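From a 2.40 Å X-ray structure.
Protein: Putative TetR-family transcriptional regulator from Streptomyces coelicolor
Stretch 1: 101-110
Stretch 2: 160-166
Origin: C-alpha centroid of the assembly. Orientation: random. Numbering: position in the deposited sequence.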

ATOM      1  N   ALA A 101      -4.418 -13.933  -2.906  1.00 45.03           N
ATOM      2  CA  ALA A 101      -3.677 -14.511  -1.796  1.00 45.27           C
ATOM      3  C   ALA A 101      -3.812 -13.656  -0.531  1.00 45.75           C
ATOM      4  O   ALA A 101      -4.039 -14.190   0.553  1.00 45.82           O
ATOM      5  N   THR A 102      -3.677 -12.338  -0.652  1.00 45.90           N
ATOM      6  CA  THR A 102      -3.780 -11.483   0.530  1.00 47.38           C
ATOM      7  C   THR A 102      -5.221 -11.452   1.040  1.00 49.56           C
ATOM      8  O   THR A 102      -5.503 -11.031   2.161  1.00 48.85           O
ATOM      9  N   GLU A 103      -6.131 -11.923   0.200  1.00 52.20           N
ATOM     10  CA  GLU A 103      -7.544 -11.956   0.535  1.00 53.48           C
ATOM     11  C   GLU A 103      -7.830 -13.240   1.310  1.00 54.07           C
ATOM     12  O   GLU A 103      -8.634 -13.253   2.252  1.00 53.42           O
ATOM     13  N   ALA A 104      -7.158 -14.315   0.916  1.00 53.07           N
ATOM     14  CA  ALA A 104      -7.326 -15.600   1.580  1.00 52.88           C
ATOM     15  C   ALA A 104      -6.498 -15.652   2.866  1.00 53.75           C
ATOM     16  O   ALA A 104      -6.829 -16.384   3.805  1.00 55.24           O
ATOM     17  N   HIS A 105      -5.424 -14.869   2.906  1.00 53.64           N
ATOM     18  CA  HIS A 105      -4.536 -14.816   4.064  1.00 52.41           C
ATOM     19  C   HIS A 105      -4.276 -13.361   4.460  1.00 53.50           C
ATOM     20  O   HIS A 105      -3.328 -12.735   3.986  1.00 53.59           O
ATOM     21  N   PRO A 106      -5.116 -12.808   5.344  1.00 54.37           N
ATOM     22  CA  PRO A 106      -5.019 -11.425   5.829  1.00 54.44           C
ATOM     23  C   PRO A 106      -3.638 -11.005   6.302  1.00 53.88           C
ATOM     24  O   PRO A 106      -3.195  -9.880   6.056  1.00 54.28           O
ATOM     25  N   TRP A 107      -2.965 -11.909   7.000  1.00 53.71           N
ATOM     26  CA  TRP A 107      -1.627 -11.630   7.514  1.00 53.41           C
ATOM     27  C   TRP A 107      -0.597 -11.385   6.394  1.00 53.44           C
ATOM     28  O   TRP A 107       0.421 -10.728   6.614  1.00 54.23           O
ATOM     29  N   LEU A 108      -0.870 -11.900   5.198  1.00 53.17           N
ATOM     30  CA  LEU A 108       0.055 -11.758   4.074  1.00 54.03           C
ATOM     31  C   LEU A 108       0.481 -10.333   3.736  1.00 54.95           C
ATOM     32  O   LEU A 108       1.663 -10.079   3.491  1.00 55.47           O
ATOM     33  N   ALA A 109      -0.470  -9.406   3.714  1.00 55.06           N
ATOM     34  CA  ALA A 109      -0.162  -8.020   3.376  1.00 56.70           C
ATOM     35  C   ALA A 109       0.903  -7.406   4.280  1.00 57.67           C
ATOM     36  O   ALA A 109       1.790  -6.692   3.812  1.00 57.42           O
ATOM     37  N   THR A 110       0.808  -7.683   5.575  1.00 58.66           N
ATOM     38  CA  THR A 110       1.761  -7.155   6.539  1.00 60.09           C
ATOM     39  C   THR A 110       3.146  -7.765   6.334  1.00 59.72           C
ATOM     40  O   THR A 110       4.158  -7.072   6.435  1.00 59.01           O
ATOM     41  N   ALA A 160      -3.137  -1.350  -3.437  1.00 50.77           N
ATOM     42  CA  ALA A 160      -4.528  -1.744  -3.625  1.00 50.40           C
ATOM     43  C   ALA A 160      -4.805  -3.021  -2.825  1.00 50.95           C
ATOM     44  O   ALA A 160      -5.785  -3.093  -2.082  1.00 51.11           O
ATOM     45  N   ALA A 161      -3.940  -4.023  -2.960  1.00 50.83           N
ATOM     46  CA  ALA A 161      -4.126  -5.273  -2.220  1.00 51.29           C
ATOM     47  C   ALA A 161      -4.042  -5.029  -0.710  1.00 51.53           C
ATOM     48  O   ALA A 161      -4.776  -5.637   0.070  1.00 52.17           O
ATOM     49  N   GLY A 162      -3.137  -4.142  -0.306  1.00 52.54           N
ATOM     50  CA  GLY A 162      -2.980  -3.832   1.104  1.00 52.78           C
ATOM     51  C   GLY A 162      -4.264  -3.263   1.677  1.00 53.89           C
ATOM     52  O   GLY A 162      -4.703  -3.662   2.755  1.00 53.40           O
ATOM     53  N   GLN A 163      -4.870  -2.328   0.952  1.00 54.61           N
ATOM     54  CA  GLN A 163      -6.114  -1.711   1.392  1.00 56.48           C
ATOM     55  C   GLN A 163      -7.223  -2.758   1.383  1.00 57.42           C
ATOM     56  O   GLN A 163      -8.077  -2.780   2.267  1.00 57.26           O
ATOM     57  N   ASN A 164      -7.204  -3.629   0.380  1.00 58.98           N
ATOM     58  CA  ASN A 164      -8.202  -4.687   0.280  1.00 60.72           C
ATOM     59  C   ASN A 164      -8.153  -5.590   1.520  1.00 62.38           C
ATOM     60  O   ASN A 164      -9.196  -5.969   2.062  1.00 62.10           O
ATOM     61  N   ALA A 165      -6.946  -5.937   1.962  1.00 65.13           N
ATOM     62  CA  ALA A 165      -6.782  -6.777   3.149  1.00 68.00           C
ATOM     63  C   ALA A 165      -7.426  -6.105   4.363  1.00 70.01           C
ATOM     64  O   ALA A 165      -8.062  -6.767   5.190  1.00 70.60           O
ATOM     65  N   ALA A 166      -7.263  -4.787   4.462  1.00 72.01           N
ATOM     66  CA  ALA A 166      -7.835  -4.021   5.568  1.00 74.15           C
ATOM     67  C   ALA A 166      -9.363  -4.082   5.517  1.00 75.81           C
ATOM     68  O   ALA A 166     -10.015  -4.339   6.531  1.00 75.72           O
TER

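Small residues set the terms of this contact. The helix of stretch 2 lies against a segment that is helical at its start, breaks at His105 and turns helical again, and the two together bury only 262 Å². Ala165, Thr102 and Asn164 are the residues most covered, and the rest of the packing can be read from them.

Ala165 points its methyl toward stretch 1, into the bend. Its CB meets Ala109 CB at 3.9 Å, the one apolar side-chain pair across the contact, and lies 4.2 Å from Thr102 O and 4.4 Å from Pro106 O. A single methyl thus lies against Thr102 of the first helix, Pro106 just past His105, and Ala109 of the second helix. Ala109 also points inward, and one turn back along stretch 2 its CB comes within 4.4 Å of Gly162 CA. The backbones run close here: the CA atoms of Ala109 and Gly162 are 5.5 Å apart, and those of Pro106 and Ala165 5.6 Å. Closeness does not depend on the glycine alone, since a CB there would point sideways, 4.8 Å from Ala109 CB.

Thr102, chi1 p, faces the other helix between Ala161 and Asn164. Its OG1 sits 3.8 Å from Ala161 O and 3.9 Å from Ala161 CB, and 4.1 Å from Asn164 ND2. These are packing distances; the hydroxyl finds its hydrogen bond with a residue adjoining the stretches.

Asn164, chi1 t, also points in, and its amide supplies the sole hydrogen bond across the contact: ND2 donates to Glu103 OE1 at 3.5 Å, a weak bond. Glu103 leaves its backbone sideways, but with chi1 and chi2 both t the chain extends far enough to bring its carboxylate nearer.

Trp107 and Gln163 point away from the contact. The rule is economical: small residues line the closest backbone approach, threonine fills beside them, and one long, exposed acid reaches an amide through a weak bond.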

ATOM      1  CB  ALA A 101      -2.193 -14.675  -2.174  1.00 45.18           C
ATOM      2  CB  THR A 102      -3.318 -10.048   0.232  1.00 46.05           C
ATOM      3  OG1 THR A 102      -4.303  -9.391  -0.565  1.00 48.57           O
ATOM      4  CG2 THR A 102      -1.992 -10.058  -0.512  1.00 45.64           C
ATOM      5  CB  GLU A 103      -8.361 -11.894  -0.758  1.00 56.16           C
ATOM      6  CG  GLU A 103      -9.856 -12.058  -0.600  1.00 59.55           C
ATOM      7  CD  GLU A 103     -10.619 -11.337  -1.705  1.00 62.50           C
ATOM      8  OE1 GLU A 103     -10.787 -10.100  -1.591  1.00 62.67           O
ATOM      9  OE2 GLU A 103     -11.035 -11.999  -2.688  1.00 63.32           O
ATOM     10  CB  ALA A 104      -6.910 -16.729   0.644  1.00 51.57           C
ATOM     11  CB  HIS A 105      -3.204 -15.498   3.736  1.00 51.94           C
ATOM     12  CG  HIS A 105      -3.331 -16.926   3.295  1.00 51.69           C
ATOM     13  ND1 HIS A 105      -3.074 -18.085   3.945  1.00 52.50           N
ATOM     14  CD2 HIS A 105      -3.725 -17.284   2.025  1.00 53.31           C
ATOM     15  CE1 HIS A 105      -3.308 -19.112   3.060  1.00 51.21           C
ATOM     16  NE2 HIS A 105      -3.700 -18.601   1.908  1.00 52.89           N
ATOM     17  CB  PRO A 106      -6.051 -11.385   6.953  1.00 55.21           C
ATOM     18  CG  PRO A 106      -7.098 -12.347   6.462  1.00 55.43           C
ATOM     19  CD  PRO A 106      -6.261 -13.501   5.961  1.00 54.97           C
ATOM     20  CB  TRP A 107      -1.158 -12.802   8.380  1.00 51.60           C
ATOM     21  CG  TRP A 107      -1.232 -14.135   7.671  1.00 49.40           C
ATOM     22  CD1 TRP A 107      -2.285 -15.005   7.662  1.00 47.95           C
ATOM     23  CD2 TRP A 107      -0.216 -14.729   6.850  1.00 48.56           C
ATOM     24  NE1 TRP A 107      -1.989 -16.108   6.891  1.00 46.69           N
ATOM     25  CE2 TRP A 107      -0.727 -15.963   6.379  1.00 47.57           C
ATOM     26  CE3 TRP A 107       1.075 -14.339   6.464  1.00 48.11           C
ATOM     27  CZ2 TRP A 107       0.012 -16.812   5.539  1.00 47.80           C
ATOM     28  CZ3 TRP A 107       1.811 -15.187   5.628  1.00 46.48           C
ATOM     29  CH2 TRP A 107       1.274 -16.409   5.177  1.00 46.68           C
ATOM     30  CB  LEU A 108      -0.525 -12.409   2.813  1.00 52.94           C
ATOM     31  CG  LEU A 108       0.482 -12.617   1.675  1.00 52.97           C
ATOM     32  CD1 LEU A 108       1.564 -13.597   2.124  1.00 52.42           C
ATOM     33  CD2 LEU A 108      -0.216 -13.165   0.444  1.00 52.50           C
ATOM     34  CB  ALA A 109      -1.432  -7.176   3.429  1.00 57.29           C
ATOM     35  CB  THR A 110       1.301  -7.441   7.992  1.00 62.01           C
ATOM     36  OG1 THR A 110       0.038  -6.803   8.226  1.00 64.46           O
ATOM     37  CG2 THR A 110       2.322  -6.903   8.997  1.00 62.04           C
ATOM     38  CB  ALA A 160      -4.821  -1.959  -5.109  1.00 49.19           C
ATOM     39  CB  ALA A 161      -3.081  -6.304  -2.641  1.00 50.28           C
ATOM     40  CB  GLN A 163      -6.482  -0.546   0.468  1.00 56.99           C
ATOM     41  CG  GLN A 163      -7.594   0.360   0.989  1.00 59.97           C
ATOM     42  CD  GLN A 163      -7.347   0.842   2.421  1.00 62.41           C
ATOM     43  OE1 GLN A 163      -6.206   1.086   2.823  1.00 63.34           O
ATOM     44  NE2 GLN A 163      -8.423   0.994   3.188  1.00 63.35           N
ATOM     45  CB  ASN A 164      -7.960  -5.525  -0.974  1.00 60.80           C
ATOM     46  CG  ASN A 164      -8.795  -6.783  -0.997  1.00 61.61           C
ATOM     47  OD1 ASN A 164     -10.024  -6.722  -0.988  1.00 61.33           O
ATOM     48  ND2 ASN A 164      -8.131  -7.937  -1.018  1.00 62.57           N
ATOM     49  CB  ALA A 165      -5.308  -7.027   3.423  1.00 68.04           C
ATOM     50  CB  ALA A 166      -7.357  -2.574   5.505  1.00 73.87           C
TER